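Local coordinates for chromatin structure-remodeling complex subunit RSC2 (Saccharomyces cerevisiae, PDB 4BB7), which is a subunit of the ATP-dependent RSC chromatin-remodelling complex, which acts in transcription regulation and nucleosome positioning, and binds histone H3 through its BAH domain, at residues R111-P117 with T160-R166; S173-L179 with V203-M208. One frame throughout, in Å; residues are numbered along the deposited sequence.

Contact 1 of 2, residues R111-P117 with T160-R166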
loop_
_atom_site.group_PDB
_atom_site.type_symbol
_atom_site.label_atom_id
_atom_site.label_comp_id
_atom_site.label_asym_id
_atom_site.label_seq_id
_atom_site.Cartn_x
_atom_site.Cartn_y
_atom_site.Cartn_z
ATOM N N ARG A 111 30.527 -11.524 -3.054
ATOM C CA ARG A 111 30.703 -12.482 -1.963
ATOM C C ARG A 111 30.754 -13.934 -2.464
ATOM O O ARG A 111 31.703 -14.668 -2.169
ATOM C CB ARG A 111 29.591 -12.307 -0.926
ATOM C CG ARG A 111 29.545 -13.372 0.155
ATOM C CD ARG A 111 28.403 -13.094 1.126
ATOM N NE ARG A 111 28.245 -14.156 2.117
ATOM C CZ ARG A 111 27.079 -14.519 2.646
ATOM N NH1 ARG A 111 25.961 -13.909 2.277
ATOM N NH2 ARG A 111 27.034 -15.498 3.539
ATOM N N TYR A 112 29.740 -14.341 -3.224
ATOM C CA TYR A 112 29.710 -15.679 -3.815
ATOM C C TYR A 112 30.965 -15.909 -4.661
ATOM O O TYR A 112 31.328 -17.045 -4.977
ATOM C CB TYR A 112 28.456 -15.853 -4.679
ATOM C CG TYR A 112 28.073 -17.293 -4.945
ATOM C CD1 TYR A 112 28.566 -18.323 -4.157
ATOM C CD2 TYR A 112 27.221 -17.622 -5.995
ATOM C CE1 TYR A 112 28.216 -19.641 -4.399
ATOM C CE2 TYR A 112 26.862 -18.939 -6.246
ATOM C CZ TYR A 112 27.363 -19.943 -5.445
ATOM O OH TYR A 112 27.014 -21.252 -5.689
ATOM N N GLN A 113 31.621 -14.813 -5.021
ATOM C CA GLN A 113 32.821 -14.866 -5.844
ATOM C C GLN A 113 34.007 -15.379 -5.032
ATOM O O GLN A 113 34.860 -16.103 -5.545
ATOM C CB GLN A 113 33.125 -13.471 -6.397
ATOM C CG GLN A 113 33.854 -13.464 -7.723
ATOM C CD GLN A 113 34.132 -12.060 -8.218
ATOM O OE1 GLN A 113 33.765 -11.079 -7.571
ATOM N NE2 GLN A 113 34.787 -11.956 -9.373
ATOM N N ARG A 114 34.043 -15.004 -3.756
ATOM C CA ARG A 114 35.147 -15.347 -2.867
ATOM C C ARG A 114 34.932 -16.687 -2.180
ATOM O O ARG A 114 35.892 -17.389 -1.864
ATOM C CB ARG A 114 35.323 -14.265 -1.798
ATOM C CG ARG A 114 35.755 -12.905 -2.321
ATOM C CD ARG A 114 34.899 -11.798 -1.723
ATOM N NE ARG A 114 34.528 -12.079 -0.338
ATOM C CZ ARG A 114 33.711 -11.321 0.386
ATOM N NH1 ARG A 114 33.175 -10.227 -0.142
ATOM N NH2 ARG A 114 33.425 -11.658 1.637
ATOM N N GLY A 115 33.675 -17.034 -1.932
ATOM C CA GLY A 115 33.365 -18.271 -1.243
ATOM C C GLY A 115 31.883 -18.566 -1.170
ATOM O O GLY A 115 31.111 -18.158 -2.037
ATOM N N ASN A 116 31.486 -19.283 -0.122
ATOM C CA ASN A 116 30.101 -19.703 0.048
ATOM C C ASN A 116 29.492 -19.235 1.365
ATOM O O ASN A 116 30.209 -19.012 2.341
ATOM C CB ASN A 116 29.995 -21.224 -0.062
ATOM C CG ASN A 116 30.234 -21.717 -1.467
ATOM O OD1 ASN A 116 29.875 -21.050 -2.436
ATOM N ND2 ASN A 116 30.842 -22.890 -1.590
ATOM N N PRO A 117 28.159 -19.081 1.394
ATOM C CA PRO A 117 27.472 -18.707 2.633
ATOM C C PRO A 117 27.635 -19.804 3.675
ATOM O O PRO A 117 27.529 -20.985 3.338
ATOM C CB PRO A 117 26.004 -18.607 2.204
ATOM C CG PRO A 117 26.041 -18.413 0.728
ATOM C CD PRO A 117 27.230 -19.191 0.258
ATOM N N THR A 160 31.201 -16.424 5.652
ATOM C CA THR A 160 31.407 -16.971 4.320
ATOM C C THR A 160 32.602 -17.914 4.331
ATOM O O THR A 160 33.681 -17.550 4.798
ATOM C CB THR A 160 31.660 -15.859 3.284
ATOM O OG1 THR A 160 30.653 -14.848 3.402
ATOM C CG2 THR A 160 31.639 -16.429 1.878
ATOM N N ILE A 161 32.403 -19.127 3.823
ATOM C CA ILE A 161 33.475 -20.109 3.718
ATOM C C ILE A 161 34.262 -19.907 2.429
ATOM O O ILE A 161 33.715 -20.057 1.338
ATOM C CB ILE A 161 32.923 -21.539 3.720
ATOM C CG1 ILE A 161 32.105 -21.799 4.985
ATOM C CG2 ILE A 161 34.058 -22.543 3.592
ATOM C CD1 ILE A 161 31.438 -23.157 5.000
ATOM N N PRO A 162 35.554 -19.570 2.553
ATOM C CA PRO A 162 36.444 -19.283 1.419
ATOM C C PRO A 162 36.573 -20.441 0.429
ATOM O O PRO A 162 36.796 -21.583 0.829
ATOM C CB PRO A 162 37.791 -19.022 2.096
ATOM C CG PRO A 162 37.432 -18.544 3.460
ATOM C CD PRO A 162 36.222 -19.341 3.844
ATOM N N VAL A 163 36.429 -20.128 -0.855
ATOM C CA VAL A 163 36.600 -21.103 -1.926
ATOM C C VAL A 163 37.543 -20.550 -2.987
ATOM O O VAL A 163 37.189 -19.622 -3.715
ATOM C CB VAL A 163 35.264 -21.438 -2.610
ATOM C CG1 VAL A 163 35.492 -22.402 -3.771
ATOM C CG2 VAL A 163 34.275 -22.014 -1.605
ATOM N N ASN A 164 38.739 -21.121 -3.079
ATOM C CA ASN A 164 39.752 -20.626 -4.006
ATOM C C ASN A 164 39.465 -20.982 -5.459
ATOM O O ASN A 164 38.903 -22.037 -5.753
ATOM C CB ASN A 164 41.139 -21.146 -3.615
ATOM C CG ASN A 164 41.511 -20.804 -2.183
ATOM O OD1 ASN A 164 41.673 -21.692 -1.345
ATOM N ND2 ASN A 164 41.649 -19.511 -1.896
ATOM N N GLY A 165 39.850 -20.087 -6.361
ATOM C CA GLY A 165 39.802 -20.354 -7.788
ATOM C C GLY A 165 38.431 -20.673 -8.350
ATOM O O GLY A 165 38.273 -21.631 -9.104
ATOM N N ARG A 166 37.438 -19.866 -7.996
ATOM C CA ARG A 166 36.085 -20.084 -8.490
ATOM C C ARG A 166 35.773 -19.206 -9.691
ATOM O O ARG A 166 36.029 -18.006 -9.679
ATOM C CB ARG A 166 35.057 -19.845 -7.383
ATOM C CG ARG A 166 33.647 -19.601 -7.896
ATOM C CD ARG A 166 32.629 -19.722 -6.780
ATOM N NE ARG A 166 32.374 -21.116 -6.430
ATOM C CZ ARG A 166 31.807 -21.506 -5.296
ATOM N NH1 ARG A 166 31.443 -20.603 -4.393
ATOM N NH2 ARG A 166 31.611 -22.795 -5.060
#

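Contact 2 of 2, residues S173-L179 with V203-M208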
loop_
_atom_site.group_PDB
_atom_site.type_symbol
_atom_site.label_atom_id
_atom_site.label_comp_id
_atom_site.label_asym_id
_atom_site.label_seq_id
_atom_site.Cartn_x
_atom_site.Cartn_y
_atom_site.Cartn_z
ATOM N N SER A 173 20.722 -15.142 -22.987
ATOM C CA SER A 173 19.391 -14.729 -22.569
ATOM C C SER A 173 18.335 -15.778 -22.876
ATOM O O SER A 173 18.327 -16.357 -23.963
ATOM C CB SER A 173 19.007 -13.413 -23.244
ATOM O OG SER A 173 17.670 -13.061 -22.933
ATOM N N PRO A 174 17.429 -16.014 -21.917
ATOM C CA PRO A 174 16.322 -16.957 -22.085
ATOM C C PRO A 174 15.244 -16.412 -23.024
ATOM O O PRO A 174 14.404 -17.180 -23.485
ATOM C CB PRO A 174 15.769 -17.094 -20.665
ATOM C CG PRO A 174 16.086 -15.796 -20.021
ATOM C CD PRO A 174 17.412 -15.370 -20.593
ATOM N N ILE A 175 15.271 -15.110 -23.307
ATOM C CA ILE A 175 14.288 -14.510 -24.211
ATOM C C ILE A 175 14.927 -13.958 -25.481
ATOM O O ILE A 175 14.342 -13.127 -26.174
ATOM C CB ILE A 175 13.458 -13.391 -23.525
ATOM C CG1 ILE A 175 14.368 -12.288 -22.978
ATOM C CG2 ILE A 175 12.579 -13.970 -22.417
ATOM C CD1 ILE A 175 13.613 -11.157 -22.309
ATOM N N ARG A 176 16.130 -14.425 -25.789
ATOM C CA ARG A 176 16.795 -14.018 -27.019
ATOM C C ARG A 176 15.890 -14.298 -28.214
ATOM O O ARG A 176 15.942 -13.592 -29.221
ATOM C CB ARG A 176 18.126 -14.756 -27.176
ATOM C CG ARG A 176 18.002 -16.259 -27.019
ATOM C CD ARG A 176 19.325 -16.965 -27.243
ATOM N NE ARG A 176 19.262 -18.355 -26.802
ATOM C CZ ARG A 176 20.232 -19.244 -26.986
ATOM N NH1 ARG A 176 21.346 -18.893 -27.614
ATOM N NH2 ARG A 176 20.083 -20.490 -26.548
ATOM N N HIS A 177 15.049 -15.324 -28.086
ATOM C CA HIS A 177 14.176 -15.743 -29.179
ATOM C C HIS A 177 13.084 -14.726 -29.481
ATOM O O HIS A 177 12.309 -14.905 -30.418
ATOM C CB HIS A 177 13.551 -17.108 -28.883
ATOM C CG HIS A 177 12.487 -17.076 -27.829
ATOM N ND1 HIS A 177 12.728 -16.656 -26.540
ATOM C CD2 HIS A 177 11.179 -17.423 -27.872
ATOM C CE1 HIS A 177 11.613 -16.741 -25.835
ATOM N NE2 HIS A 177 10.658 -17.205 -26.620
ATOM N N LEU A 178 13.029 -13.655 -28.696
ATOM C CA LEU A 178 12.009 -12.631 -28.885
ATOM C C LEU A 178 12.533 -11.419 -29.645
ATOM O O LEU A 178 11.867 -10.386 -29.707
ATOM C CB LEU A 178 11.440 -12.184 -27.540
ATOM C CG LEU A 178 10.831 -13.282 -26.673
ATOM C CD1 LEU A 178 10.460 -12.725 -25.309
ATOM C CD2 LEU A 178 9.627 -13.902 -27.366
ATOM N N LEU A 179 13.725 -11.538 -30.217
ATOM C CA LEU A 179 14.274 -10.450 -31.018
ATOM C C LEU A 179 13.490 -10.307 -32.316
ATOM O O LEU A 179 13.397 -11.256 -33.094
ATOM C CB LEU A 179 15.754 -10.687 -31.327
ATOM C CG LEU A 179 16.462 -9.532 -32.046
ATOM C CD1 LEU A 179 16.429 -8.274 -31.196
ATOM C CD2 LEU A 179 17.894 -9.901 -32.395
ATOM N N VAL A 203 6.787 -10.881 -19.324
ATOM C CA VAL A 203 8.014 -11.144 -20.066
ATOM C C VAL A 203 8.661 -9.838 -20.517
ATOM O O VAL A 203 7.969 -8.879 -20.862
ATOM C CB VAL A 203 7.764 -12.049 -21.292
ATOM C CG1 VAL A 203 6.827 -11.371 -22.272
ATOM C CG2 VAL A 203 9.082 -12.414 -21.969
ATOM N N GLY A 204 9.989 -9.804 -20.498
ATOM C CA GLY A 204 10.724 -8.626 -20.912
ATOM C C GLY A 204 10.993 -8.641 -22.404
ATOM O O GLY A 204 10.437 -9.463 -23.132
ATOM N N ALA A 205 11.848 -7.734 -22.862
ATOM C CA ALA A 205 12.167 -7.641 -24.281
ATOM C C ALA A 205 13.670 -7.583 -24.507
ATOM O O ALA A 205 14.438 -7.301 -23.584
ATOM C CB ALA A 205 11.495 -6.426 -24.901
ATOM N N VAL A 206 14.081 -7.850 -25.743
ATOM C CA VAL A 206 15.487 -7.765 -26.110
ATOM C C VAL A 206 15.671 -6.892 -27.344
ATOM O O VAL A 206 14.801 -6.838 -28.213
ATOM C CB VAL A 206 16.092 -9.156 -26.370
ATOM C CG1 VAL A 206 16.104 -9.976 -25.091
ATOM C CG2 VAL A 206 15.319 -9.873 -27.459
ATOM N N TYR A 207 16.805 -6.203 -27.410
ATOM C CA TYR A 207 17.113 -5.346 -28.545
ATOM C C TYR A 207 18.592 -5.429 -28.931
ATOM O O TYR A 207 19.394 -6.040 -28.228
ATOM C CB TYR A 207 16.712 -3.903 -28.242
ATOM C CG TYR A 207 17.445 -3.289 -27.073
ATOM C CD1 TYR A 207 17.134 -3.649 -25.769
ATOM C CD2 TYR A 207 18.437 -2.339 -27.272
ATOM C CE1 TYR A 207 17.795 -3.087 -24.696
ATOM C CE2 TYR A 207 19.103 -1.768 -26.204
ATOM C CZ TYR A 207 18.777 -2.149 -24.918
ATOM O OH TYR A 207 19.438 -1.591 -23.849
ATOM N N MET A 208 18.947 -4.810 -30.052
ATOM C CA MET A 208 20.309 -4.898 -30.572
ATOM C C MET A 208 21.126 -3.644 -30.254
ATOM O O MET A 208 20.582 -2.549 -30.122
ATOM C CB MET A 208 20.284 -5.154 -32.086
ATOM C CG MET A 208 21.428 -6.030 -32.600
ATOM S SD MET A 208 21.276 -6.492 -34.344
ATOM C CE MET A 208 19.841 -7.559 -34.299
HETATM O O HOH W 1 11.628 -8.013 -27.797
#

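Contact 1 of 2, residues R111-P117 with T160-R166
A short two-stranded antiparallel sheet joins the helical turn and strand that follow strand 100-108 of the BAH domain to a segment more than forty residues further on. The three residues most covered here are Thr160, Arg166 and Asn116. Asn116 faces Ile161 as the hydrogen-bonded pair: Asn116 N gives to Ile161 O at 2.8 Å and Ile161 N to Asn116 O at 2.7 Å. The pairing extends one residue before Gly115, where Val163 N donates to Arg114 O at 3.0 Å. Gly115 fits between them because its CA lies 3.2 Å from Ile161 O, so a beta carbon there would collide with the opposite backbone. Thr160, paired with Pro117, suits its place by carrying both a hydroxyl and a methyl group: OG1 accepts from Arg111 NE at 2.8 Å, while CG2 packs 3.7 Å from Gly115 C. The same Arg111 guanidinium also bonds Tyr105 OH and Ala159 O, tying strand 100-108 to the incoming strand. Beyond the turn through Gly165, whose positive phi favours glycine, Arg166 sends its long side chain back. One face of its guanidinium lies over Tyr112 CZ, in a ring otherwise packed among Ile107, Leu125 and Val127. At the guanidinium edge, Arg166 NH1 donates to Asn116 OD1 at 2.5 Å.

Contact 2 of 2, residues S173-L179 with V203-M208
An ST turn opens this apolar packing of a compact loop against the segment that carries the short, weakly bonded strand about 206-207, which runs parallel to strand 75-76. Ser173 OG accepts from Ile175 N at 3.2 Å and also hydrogen-bonds His75 NE2, so a small hydroxyl both shapes the type I beta turn from Ser173 to Arg176 and ties it to the neighbouring strand. Ile175 then points into the interface, and its branched chain is long enough to meet several partners: CG1 lies 3.6 Å from Val206 CG1, CG2 3.9 Å from Val203 CG2, and CD1 3.6 Å from Gly204 C. The 3-10 segment 176-177 turns the chain so that Leu178 comes back toward the contact, placing CD1 3.6 Å from Val203 CG2. Val206, the residue most covered here, is a compact beta-branched wedge between Ile175 and Leu179. Leu179 packs CB 4.0 Å from Val206 CG2 and reaches Met208 CE with CD2 at 3.6 Å. A single water bridges the backbones, donating to Leu178 O at 3.1 Å and accepting from Val206 N at 3.2 Å.

The two contacts lie on opposite sides of the chain's centre, with their own centres 31 Å apart and nearest atoms about 18 Å apart, and they do not touch. They come in series: contact 1 closes at Arg166, and strand 166-172 then carries the chain across to contact 2, which opens at Ser173. Contact 1 is beta pairing at the surface next to strands 100-108 and 125-128 of the six-stranded sheet; contact 2 is partly buried loop packing beside strand 75-76. The two contacts thus flank strand 166-172, a member of the five-stranded mixed sheet, and join the chain around it to two separate regions of the fold.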